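Local structure of putative 3-hydroxybutyryl-CoA dehydratase (Rhodopseudomonas palustris, 3HIN) at residues Ala209-Ala212 against Pro213-Phe217. The protein probably acts as a lyase of the enoyl-CoA hydratase/isomerase (crotonase) family, interconverting 3-hydroxyacyl-CoA and enoyl-CoA thioesters by loss or addition of water. Residues are numbered along the deposited sequence; the frame is centred on the assembly and turned at random.
Sequences AQNA and PLTNF
Asn211 and Asn216 meet where the chain turns into a helix, their side chains crossing at about a right angle. OD1 of Asn216 lies 3.8 Å from CB of Asn211. The two amide planes are turned 69° apart, and ND2 of Asn211 stays 3.9 Å from OD1 of Asn216, a packing contact rather than a hydrogen bond. In Asn211 the backbone points CB toward the helix, and chi1 of -62°, with CG anti to the carbonyl carbon, places the amide where OD1 takes a hydrogen bond from NH1 of Arg207. CG2 of Thr215, anti to its own backbone N, approaches the same CB of Asn211 at 4.3 Å, a loose apolar touch.

Beside these side chains, the carbonyl oxygen of Ala212, the N-cap residue, opens the helical bonding. N of Asn216 reaches Ala212 O at 3.3 Å in the carbonyl plane, the N-H...O angle being 159°. The shorter bond, from N of Thr215 to Ala212 O at 2.9 Å, is more bent and comes from above that plane. Two donors thus grip one oxygen in the first turn. Pro213 begins the helix, where a nitrogen without an N-H costs no helical bond; its CD lies 3.6 Å from CB of Ala212.

This is the short connection between helix 197-208 and helix 213-228, on the surface of the crotonase-like fold. Arg60 and Arg254 bind the carbonyl oxygens of Ala209 and Gln210, tying the loop to the residue just before strand 61-66 and to helix 249-265. Asn216 also touches Pro108, just before strand 109-113, while Leu214 and Phe217 pack on helix 231-247.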
# COMPACT_ATOMS: atom_id res chain seq x y z
N ALA A 209 -10.58 28.09 17.66
CA ALA A 209 -9.56 29.14 17.91
C ALA A 209 -9.21 29.28 19.39
O ALA A 209 -8.13 29.79 19.72
CB ALA A 209 -10.05 30.47 17.39
N GLN A 210 -10.11 28.83 20.26
CA GLN A 210 -9.92 28.95 21.68
C GLN A 210 -9.05 27.79 22.21
O GLN A 210 -8.57 27.85 23.35
CB GLN A 210 -11.27 28.84 22.36
CG GLN A 210 -12.40 29.71 21.77
CD GLN A 210 -13.71 29.55 22.54
OE1 GLN A 210 -13.90 28.58 23.29
NE2 GLN A 210 -14.62 30.51 22.38
N ASN A 211 -8.87 26.74 21.42
CA ASN A 211 -8.10 25.55 21.89
C ASN A 211 -6.59 25.84 22.12
O ASN A 211 -6.02 26.70 21.45
CB ASN A 211 -8.28 24.32 20.95
CG ASN A 211 -9.75 23.86 20.88
OD1 ASN A 211 -10.50 24.00 21.84
ND2 ASN A 211 -10.14 23.29 19.77
N ALA A 212 -5.99 25.14 23.08
CA ALA A 212 -4.51 25.15 23.26
C ALA A 212 -3.85 24.47 22.05
O ALA A 212 -4.42 23.55 21.46
CB ALA A 212 -4.12 24.40 24.58
N PRO A 213 -2.66 24.93 21.67
CA PRO A 213 -2.00 24.44 20.44
C PRO A 213 -1.75 22.94 20.47
O PRO A 213 -1.84 22.26 19.42
CB PRO A 213 -0.65 25.20 20.46
CG PRO A 213 -0.98 26.46 21.16
CD PRO A 213 -1.90 26.02 22.29
N LEU A 214 -1.44 22.42 21.67
CA LEU A 214 -1.16 21.01 21.84
C LEU A 214 -2.46 20.18 21.73
O LEU A 214 -2.43 18.96 21.51
CB LEU A 214 -0.43 20.75 23.16
CG LEU A 214 0.83 19.89 23.10
CD1 LEU A 214 1.76 20.31 21.95
CD2 LEU A 214 1.53 19.93 24.41
N THR A 215 -3.62 20.83 21.90
CA THR A 215 -4.84 20.12 21.66
C THR A 215 -4.98 19.96 20.15
O THR A 215 -5.18 18.86 19.69
CB THR A 215 -6.07 20.80 22.27
OG1 THR A 215 -6.06 20.54 23.67
CG2 THR A 215 -7.38 20.20 21.70
N ASN A 216 -4.81 21.04 19.38
CA ASN A 216 -4.78 20.89 17.93
C ASN A 216 -3.75 19.88 17.52
O ASN A 216 -4.03 19.06 16.66
CB ASN A 216 -4.56 22.18 17.13
CG ASN A 216 -5.65 23.17 17.34
OD1 ASN A 216 -6.80 22.83 17.73
ND2 ASN A 216 -5.29 24.44 17.18
N PHE A 217 -2.55 19.94 18.09
CA PHE A 217 -1.58 18.93 17.66
C PHE A 217 -2.11 17.47 17.86
O PHE A 217 -2.03 16.63 16.94
CB PHE A 217 -0.27 19.12 18.41
CG PHE A 217 0.81 18.25 17.89
CD1 PHE A 217 1.46 18.57 16.74
CD2 PHE A 217 1.11 17.05 18.53
CE1 PHE A 217 2.46 17.73 16.25
CE2 PHE A 217 2.11 16.19 18.04
CZ PHE A 217 2.77 16.54 16.90